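Long-range contacts in DUF2019 domain-containing protein (Rhodopseudomonas palustris, PDB 2I9C), which is of unknown function but folds as a compact all-helical protein of the DUF2019 family, grouped with the TPR-like helical repeats: residues A[6-11]-A[50-54]; A[15-19]-A[61-65]; A[74-79]-A[92-96]. All coordinates share one frame; numbering follows the deposited sequence. Where two conformers were deposited one is given.

Contact 1: A[6-11]-A[50-54]; sequences LHQMTT and ELKAR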
loop_
_atom_site.group_PDB
_atom_site.type_symbol
_atom_site.label_atom_id
_atom_site.label_comp_id
_atom_site.label_asym_id
_atom_site.label_seq_id
_atom_site.Cartn_x
_atom_site.Cartn_y
_atom_site.Cartn_z
ATOM N N LEU A 6 7.950 -2.544 -15.821
ATOM C CA LEU A 6 7.139 -3.605 -15.198
ATOM C C LEU A 6 6.000 -3.967 -16.119
ATOM O O LEU A 6 5.149 -4.795 -15.802
ATOM C CB LEU A 6 6.579 -3.099 -13.877
ATOM C CG LEU A 6 7.678 -2.791 -12.884
ATOM C CD1 LEU A 6 7.134 -1.992 -11.724
ATOM C CD2 LEU A 6 8.338 -4.083 -12.437
ATOM N N HIS A 7 6.025 -3.336 -17.286
ATOM C CA HIS A 7 4.976 -3.412 -18.281
ATOM C C HIS A 7 4.767 -4.829 -18.782
ATOM O O HIS A 7 3.693 -5.158 -19.280
ATOM C CB HIS A 7 5.352 -2.479 -19.455
ATOM C CG HIS A 7 4.216 -2.170 -20.370
ATOM N ND1 HIS A 7 3.557 -0.960 -20.347
ATOM C CD2 HIS A 7 3.616 -2.913 -21.331
ATOM C CE1 HIS A 7 2.610 -0.962 -21.270
ATOM N NE2 HIS A 7 2.617 -2.141 -21.875
ATOM N N GLN A 8 5.801 -5.662 -18.646
ATOM C CA GLN A 8 5.774 -7.037 -19.159
ATOM C C GLN A 8 5.319 -8.066 -18.120
ATOM O O GLN A 8 5.152 -9.242 -18.423
ATOM C CB GLN A 8 7.141 -7.434 -19.764
ATOM C CG GLN A 8 7.512 -6.629 -20.987
ATOM C CD GLN A 8 6.325 -6.473 -21.920
ATOM O OE1 GLN A 8 5.679 -7.462 -22.311
ATOM N NE2 GLN A 8 6.017 -5.224 -22.268
HETATM N N MSE A 9 5.131 -7.603 -16.890
HETATM C CA MSE A 9 4.738 -8.484 -15.803
HETATM C C MSE A 9 3.243 -8.674 -15.759
HETATM O O MSE A 9 2.499 -7.737 -16.051
HETATM C CB MSE A 9 5.233 -7.922 -14.481
HETATM C CG MSE A 9 6.658 -8.334 -14.179
HETATM SE SE MSE A 9 7.227 -7.717 -12.379
HETATM C CE MSE A 9 5.901 -8.378 -11.366
ATOM N N THR A 10 2.804 -9.886 -15.414
ATOM C CA THR A 10 1.373 -10.152 -15.269
ATOM C C THR A 10 0.859 -9.437 -14.028
ATOM O O THR A 10 1.594 -9.172 -13.112
ATOM C CB THR A 10 0.988 -11.655 -15.173
ATOM O OG1 THR A 10 1.488 -12.217 -13.968
ATOM C CG2 THR A 10 1.467 -12.477 -16.397
ATOM N N THR A 11 -0.415 -9.096 -14.035
ATOM C CA THR A 11 -1.069 -8.484 -12.882
ATOM C C THR A 11 -0.932 -9.320 -11.599
ATOM O O THR A 11 -0.612 -8.767 -10.543
ATOM C CB THR A 11 -2.547 -8.142 -13.252
ATOM O OG1 THR A 11 -2.505 -7.076 -14.229
ATOM C CG2 THR A 11 -3.348 -7.754 -12.011
ATOM N N GLU A 50 2.014 0.972 -12.358
ATOM C CA GLU A 50 1.798 0.033 -13.457
ATOM C C GLU A 50 0.371 -0.584 -13.380
ATOM O O GLU A 50 -0.316 -0.701 -14.383
ATOM C CB GLU A 50 2.883 -1.066 -13.469
ATOM C CG GLU A 50 2.655 -2.163 -14.529
ATOM C CD GLU A 50 2.728 -1.660 -15.973
ATOM O OE1 GLU A 50 3.338 -0.589 -16.274
ATOM O OE2 GLU A 50 2.156 -2.335 -16.834
ATOM N N LEU A 51 -0.048 -0.990 -12.187
ATOM C CA LEU A 51 -1.358 -1.613 -12.028
ATOM C C LEU A 51 -2.433 -0.569 -12.378
ATOM O O LEU A 51 -3.391 -0.872 -13.071
ATOM C CB LEU A 51 -1.550 -2.094 -10.584
ATOM C CG LEU A 51 -0.830 -3.378 -10.196
ATOM C CD1 LEU A 51 -0.794 -3.510 -8.677
ATOM C CD2 LEU A 51 -1.568 -4.564 -10.802
ATOM N N LYS A 52 -2.271 0.649 -11.874
ATOM C CA LYS A 52 -3.183 1.750 -12.221
ATOM C C LYS A 52 -3.276 1.953 -13.752
ATOM O O LYS A 52 -4.373 2.085 -14.261
ATOM C CB LYS A 52 -2.783 3.058 -11.502
ATOM C CG LYS A 52 -3.626 4.279 -11.953
ATOM C CD LYS A 52 -3.165 5.606 -11.345
ATOM C CE LYS A 52 -1.749 5.947 -11.758
ATOM N NZ LYS A 52 -1.484 7.421 -11.786
ATOM N N ALA A 53 -2.152 1.908 -14.478
ATOM C CA ALA A 53 -2.145 2.104 -15.948
ATOM C C ALA A 53 -2.839 1.040 -16.781
ATOM O O ALA A 53 -3.045 1.229 -17.987
ATOM C CB ALA A 53 -0.718 2.330 -16.481
ATOM N N ARG A 54 -3.197 -0.078 -16.156
ATOM C CA ARG A 54 -3.811 -1.170 -16.865
ATOM C C ARG A 54 -5.302 -0.972 -16.930
ATOM O O ARG A 54 -5.884 -0.337 -16.035
ATOM C CB ARG A 54 -3.454 -2.484 -16.161
ATOM C CG ARG A 54 -2.033 -2.811 -16.462
ATOM C CD ARG A 54 -1.530 -4.065 -15.825
ATOM N NE ARG A 54 -0.112 -4.137 -16.153
ATOM C CZ ARG A 54 0.598 -5.254 -16.168
ATOM N NH1 ARG A 54 0.025 -6.420 -15.853
ATOM N NH2 ARG A 54 1.875 -5.203 -16.507
#

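Contact 2: A[15-19]-A[61-65]; sequences VALFA and ALLSL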
loop_
_atom_site.group_PDB
_atom_site.type_symbol
_atom_site.label_atom_id
_atom_site.label_comp_id
_atom_site.label_asym_id
_atom_site.label_seq_id
_atom_site.Cartn_x
_atom_site.Cartn_y
_atom_site.Cartn_z
ATOM N N VAL A 15 0.995 -8.158 -8.033
ATOM C CA VAL A 15 0.447 -8.276 -6.664
ATOM C C VAL A 15 1.400 -9.030 -5.726
ATOM O O VAL A 15 1.638 -8.603 -4.588
ATOM C CB VAL A 15 -0.986 -8.888 -6.637
ATOM C CG1 VAL A 15 -1.495 -9.018 -5.197
ATOM C CG2 VAL A 15 -1.949 -7.963 -7.367
ATOM N N ALA A 16 1.939 -10.158 -6.209
ATOM C CA ALA A 16 2.833 -10.974 -5.396
ATOM C C ALA A 16 4.078 -10.131 -5.116
ATOM O O ALA A 16 4.599 -10.157 -4.016
ATOM C CB ALA A 16 3.210 -12.321 -6.110
ATOM N N LEU A 17 4.594 -9.413 -6.129
ATOM C CA LEU A 17 5.824 -8.632 -5.888
ATOM C C LEU A 17 5.540 -7.439 -4.949
ATOM O O LEU A 17 6.353 -7.105 -4.099
ATOM C CB LEU A 17 6.444 -8.152 -7.209
ATOM C CG LEU A 17 7.773 -7.403 -7.082
ATOM C CD1 LEU A 17 8.916 -8.384 -6.561
ATOM C CD2 LEU A 17 8.139 -6.785 -8.483
ATOM N N PHE A 18 4.384 -6.807 -5.112
ATOM C CA PHE A 18 3.966 -5.750 -4.189
ATOM C C PHE A 18 4.052 -6.281 -2.731
ATOM O O PHE A 18 4.581 -5.604 -1.846
ATOM C CB PHE A 18 2.530 -5.301 -4.520
ATOM C CG PHE A 18 2.017 -4.144 -3.653
ATOM C CD1 PHE A 18 2.002 -2.832 -4.140
ATOM C CD2 PHE A 18 1.549 -4.383 -2.366
ATOM C CE1 PHE A 18 1.505 -1.781 -3.355
ATOM C CE2 PHE A 18 1.065 -3.360 -1.562
ATOM C CZ PHE A 18 1.037 -2.057 -2.061
ATOM N N ALA A 19 3.490 -7.459 -2.461
ATOM C CA ALA A 19 3.528 -7.967 -1.090
ATOM C C ALA A 19 4.971 -8.267 -0.610
ATOM O O ALA A 19 5.322 -7.978 0.540
ATOM C CB ALA A 19 2.628 -9.244 -0.936
ATOM N N ALA A 61 -6.710 -5.070 -7.764
ATOM C CA ALA A 61 -6.191 -6.368 -7.436
ATOM C C ALA A 61 -5.452 -6.388 -6.078
ATOM O O ALA A 61 -5.279 -7.475 -5.511
ATOM C CB ALA A 61 -5.269 -6.870 -8.587
ATOM N N LEU A 62 -5.043 -5.210 -5.553
ATOM C CA LEU A 62 -4.353 -5.148 -4.240
ATOM C C LEU A 62 -5.279 -5.370 -3.045
ATOM O O LEU A 62 -4.823 -5.580 -1.910
ATOM C CB LEU A 62 -3.614 -3.794 -4.059
ATOM C CG LEU A 62 -2.555 -3.506 -5.124
ATOM C CD1 LEU A 62 -2.122 -2.009 -5.021
ATOM C CD2 LEU A 62 -1.385 -4.505 -4.964
ATOM N N LEU A 63 -6.583 -5.281 -3.290
ATOM C CA LEU A 63 -7.556 -5.566 -2.264
ATOM C C LEU A 63 -7.346 -6.974 -1.630
ATOM O O LEU A 63 -7.622 -7.145 -0.441
ATOM C CB LEU A 63 -8.984 -5.397 -2.822
ATOM C CG LEU A 63 -9.564 -4.001 -3.153
ATOM C CD1 LEU A 63 -10.953 -4.156 -3.784
ATOM C CD2 LEU A 63 -9.719 -3.145 -1.870
ATOM N N SER A 64 -6.861 -7.955 -2.407
ATOM C CA SER A 64 -6.538 -9.320 -1.893
ATOM C C SER A 64 -5.516 -9.313 -0.763
ATOM O O SER A 64 -5.406 -10.278 -0.003
ATOM C CB SER A 64 -5.928 -10.153 -3.000
ATOM O OG SER A 64 -6.927 -10.549 -3.922
ATOM N N LEU A 65 -4.747 -8.237 -0.668
ATOM C CA LEU A 65 -3.726 -8.144 0.329
ATOM C C LEU A 65 -4.170 -7.634 1.688
ATOM O O LEU A 65 -3.341 -7.532 2.575
ATOM C CB LEU A 65 -2.612 -7.245 -0.193
ATOM C CG LEU A 65 -1.925 -7.724 -1.470
ATOM C CD1 LEU A 65 -0.753 -6.716 -1.778
ATOM C CD2 LEU A 65 -1.373 -9.163 -1.371
#

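Contact 3: A[74-79]-A[92-96]; sequences RLQAAK and QLEAI. With ACT (acetate ion), chain B.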
loop_
_atom_site.group_PDB
_atom_site.type_symbol
_atom_site.label_atom_id
_atom_site.label_comp_id
_atom_site.label_asym_id
_atom_site.label_seq_id
_atom_site.Cartn_x
_atom_site.Cartn_y
_atom_site.Cartn_z
ATOM N N ARG A 74 -0.683 -4.560 4.650
ATOM C CA ARG A 74 -2.071 -4.157 4.780
ATOM C C ARG A 74 -2.228 -2.642 4.655
ATOM O O ARG A 74 -3.166 -2.183 3.993
ATOM C CB ARG A 74 -2.632 -4.628 6.131
ATOM C CG ARG A 74 -2.735 -6.159 6.245
ATOM C CD ARG A 74 -3.546 -6.560 7.503
ATOM N NE ARG A 74 -3.669 -8.028 7.590
ATOM C CZ ARG A 74 -4.534 -8.684 8.348
ATOM N NH1 ARG A 74 -5.400 -8.037 9.107
ATOM N NH2 ARG A 74 -4.546 -10.021 8.346
ATOM N N LEU A 75 -1.355 -1.891 5.346
ATOM C CA LEU A 75 -1.362 -0.418 5.327
ATOM C C LEU A 75 -1.185 0.132 3.918
ATOM O O LEU A 75 -1.954 0.969 3.439
ATOM C CB LEU A 75 -0.248 0.171 6.233
ATOM C CG LEU A 75 -0.037 1.696 6.125
ATOM C CD1 LEU A 75 -1.198 2.458 6.688
ATOM C CD2 LEU A 75 1.231 2.033 6.925
ATOM N N GLN A 76 -0.155 -0.339 3.247
ATOM C CA GLN A 76 0.162 0.170 1.929
ATOM C C GLN A 76 -0.915 -0.199 0.916
ATOM O O GLN A 76 -1.227 0.584 0.054
ATOM C CB GLN A 76 1.548 -0.302 1.472
ATOM C CG GLN A 76 2.696 0.428 2.225
ATOM C CD GLN A 76 2.491 1.926 2.265
ATOM O OE1 GLN A 76 2.377 2.563 1.231
ATOM N NE2 GLN A 76 2.439 2.494 3.466
ATOM N N ALA A 77 -1.453 -1.403 1.035
ATOM C CA ALA A 77 -2.531 -1.857 0.150
ATOM C C ALA A 77 -3.802 -0.999 0.336
ATOM O O ALA A 77 -4.438 -0.617 -0.650
ATOM C CB ALA A 77 -2.857 -3.385 0.372
ATOM N N ALA A 78 -4.123 -0.654 1.578
ATOM C CA ALA A 78 -5.266 0.191 1.855
ATOM C C ALA A 78 -5.011 1.613 1.386
ATOM O O ALA A 78 -5.874 2.239 0.756
ATOM C CB ALA A 78 -5.617 0.153 3.354
ATOM N N LYS A 79 -3.812 2.138 1.643
ATOM C CA LYS A 79 -3.495 3.490 1.125
ATOM C C LYS A 79 -3.593 3.589 -0.395
ATOM O O LYS A 79 -4.099 4.561 -0.921
ATOM C CB LYS A 79 -2.115 3.972 1.593
ATOM C CG LYS A 79 -2.114 4.391 3.049
ATOM C CD LYS A 79 -0.740 4.560 3.624
ATOM C CE LYS A 79 -0.047 5.824 3.179
ATOM N NZ LYS A 79 1.393 5.755 3.684
ATOM N N GLN A 92 -10.371 -0.693 6.136
ATOM C CA GLN A 92 -9.094 -1.301 6.503
ATOM C C GLN A 92 -8.207 -0.309 7.267
ATOM O O GLN A 92 -7.656 -0.657 8.287
ATOM C CB GLN A 92 -8.357 -1.877 5.288
ATOM C CG GLN A 92 -6.966 -2.493 5.599
ATOM C CD GLN A 92 -6.978 -3.605 6.621
ATOM O OE1 GLN A 92 -7.971 -4.355 6.767
ATOM N NE2 GLN A 92 -5.877 -3.722 7.356
ATOM N N LEU A 93 -8.144 0.940 6.837
ATOM C CA LEU A 93 -7.336 1.891 7.574
ATOM C C LEU A 93 -7.854 2.040 8.986
ATOM O O LEU A 93 -7.062 2.197 9.900
ATOM C CB LEU A 93 -7.291 3.245 6.857
ATOM C CG LEU A 93 -6.567 3.334 5.512
ATOM C CD1 LEU A 93 -6.762 4.741 4.921
ATOM C CD2 LEU A 93 -5.046 3.036 5.714
ATOM N N GLU A 94 -9.187 2.033 9.148
ATOM C CA GLU A 94 -9.825 2.163 10.446
ATOM C C GLU A 94 -9.465 0.986 11.337
ATOM O O GLU A 94 -9.185 1.198 12.490
ATOM C CB GLU A 94 -11.341 2.336 10.312
ATOM C CG GLU A 94 -11.703 3.762 9.787
ATOM C CD GLU A 94 -13.176 3.987 9.455
ATOM O OE1 GLU A 94 -13.946 3.013 9.219
ATOM O OE2 GLU A 94 -13.548 5.178 9.390
ATOM N N ALA A 95 -9.490 -0.234 10.798
ATOM C CA ALA A 95 -9.011 -1.470 11.506
ATOM C C ALA A 95 -7.540 -1.401 11.937
ATOM O O ALA A 95 -7.198 -1.840 13.031
ATOM C CB ALA A 95 -9.244 -2.706 10.643
ATOM N N ILE A 96 -6.668 -0.906 11.051
ATOM C CA ILE A 96 -5.268 -0.650 11.417
ATOM C C ILE A 96 -5.151 0.350 12.587
ATOM O O ILE A 96 -4.491 0.055 13.588
ATOM C CB ILE A 96 -4.399 -0.242 10.171
ATOM C CG1 ILE A 96 -4.476 -1.363 9.117
ATOM C CG2 ILE A 96 -2.901 0.078 10.603
ATOM C CD1 ILE A 96 -3.763 -0.968 7.772
HETATM C C ACT B . -5.963 -5.180 11.006
HETATM O O ACT B . -5.658 -5.111 9.757
HETATM O OXT ACT B . -6.713 -6.112 11.631
HETATM C CH3 ACT B . -5.416 -4.035 11.680
#

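Contact 1: A[6-11]-A[50-54]
R54, following the last turns of helix 34-53, reaches across to the loop that leads into helix 11-30 and carries every hydrogen bond between the two segments. Its guanidinium meets the carbonyl of M9 end-on: NH2 lies 2.6 Å from M9 O and NH1 2.8 Å from the same M9 O, both in the carbonyl plane, and the oxygen sits almost in the plane of the guanidinium. Neither bond is straight, as expected when two donors converge on one acceptor. NH1 gives a further bond to the hydroxyl of T11, 3.1 Å to OG1, tilted slightly from the guanidinium plane.

The charged part lies within segment 50-54. NE and NH2 of R54 meet E50 side-on, both converging on OE2, with R54 NE 3.0 Å from E50 OE2 and R54 NH2 at 2.9 Å in a salt bridge. OE2 is met on its anti side, the two nitrogens approaching from opposite faces of the carboxylate plane. Two partners at different edges thus fix the rotation of the guanidinium, and the carboxylate is likely to stabilise its positive charge. E50 bends at chi2 (64°), which brings OE2 back to the arginine and to 3.3 Å from H7 CA; the H7 side chain crosses that of E50 at about a right angle, ring and carboxylate planes 63° apart, without a hydrogen bond.

Apolar contacts are few. CG2 of T11 touches L51 CD2 at 3.8 Å, while L6 CB packs on E50 CG at 4.1 Å.

L6 to M9 form a type I beta turn, and T10 follows as the N-cap of helix 11-30, its OG1 bonded to D13 N: a capped helix start tied to the last turns of the next helix of an all-helical fold.

Contact 2: A[15-19]-A[61-65]
The ring of F18 receives the CD2 methyl of L62 over one face, 3.9 Å from the ring centroid and 19° off the normal, a CH-pi contact shifted toward CG. The L62 side chain crosses F18 at about a right angle, its other methyl, CD1, lying 4.0 Å from F18 CE1. L65 comes in obliquely on the same side of the ring plane, its CD1 3.3 Å from F18 CD2, a tight approach. With CG anti to the backbone N (chi1 -177°), F18 carries its ring outward from helix 11-30 into the core, where M44 and I47 of helix 34-53 and Q76 of helix 71-79 also touch it.

The contact thus joins the first helix of this all-helical fold to the 3-10 segment 61-65, which lies between helices 34-53 and 71-79. Replacing F18 with an alanine would probably leave the methyls of L62 and L65 without their aromatic partner and open a gap among the three helices.

V15 spreads its two branches over the segment: CG2 meets A61 CB at 3.7 Å, whereas CG1 runs alongside L65, 3.8 Å from CD2. One turn on, the methyl of A19 touches that same L65 CD2 at 4.0 Å, placing it between V15 and A19.

Contact 3: A[74-79]-A[92-96]
Q92 leaves helix 86-99 facing helix 71-79, and its CB already touches the methyl of A78. CG, anti to the backbone N (chi1 178°), comes closer, 3.7 Å from A78 CB. A bend at chi2 (58°) then swings the amide toward R74, whose chain it crosses at about a right angle. NE2 packs 3.6 Å from R74 CB. A bound acetate, probably from the crystallisation liquor, accepts a hydrogen bond from the amide, with Q92 NE2 2.8 Å from acetate O. The same acetate oxygen takes a second bond, 3.0 Å from R74 NH1, and lies in the guanidinium plane.

Deeper between the helices the contact is purely apolar. L93 CD2 lies 3.8 Å from A78 CB and also meets L75 CD1, while CD1 of I96 reaches 3.5 Å from L75 CA. The axes of the two short helical segments run roughly antiparallel, at 148°, and approach to 9.6 Å, with small A78 facing Q92 at the nearest CA pair.

R74 is also bonded through NE to Y68 O. The chemistry divides accordingly: aliphatic groups join the helices, and at the margin an arginine and an amide donor share one anion oxygen, a pair suited to holding a small carboxylate, though no natural ligand follows from this.

Overall arrangement
The three contacts follow one another through the helical stack. Contacts 1 and 2, with centres about 12 Å apart, alternate along the chain: both tie the region of helix 11-30 to the last turns of helix 34-53 or the segment that follows it. Contact 3 comes later in sequence, its centre about 13 Å from that of contact 2. Segment 61-65 lies between the other two contacts, L62 CD2 packing 3.9 Å from L51 CD1 of contact 1 and L65 CB 3.9 Å from A77 CB of contact 3. Contacts 1 and 3 do not touch, their nearest atoms about 9 Å apart, on opposite sides of the chain's centre. The bound acetate belongs to contact 3.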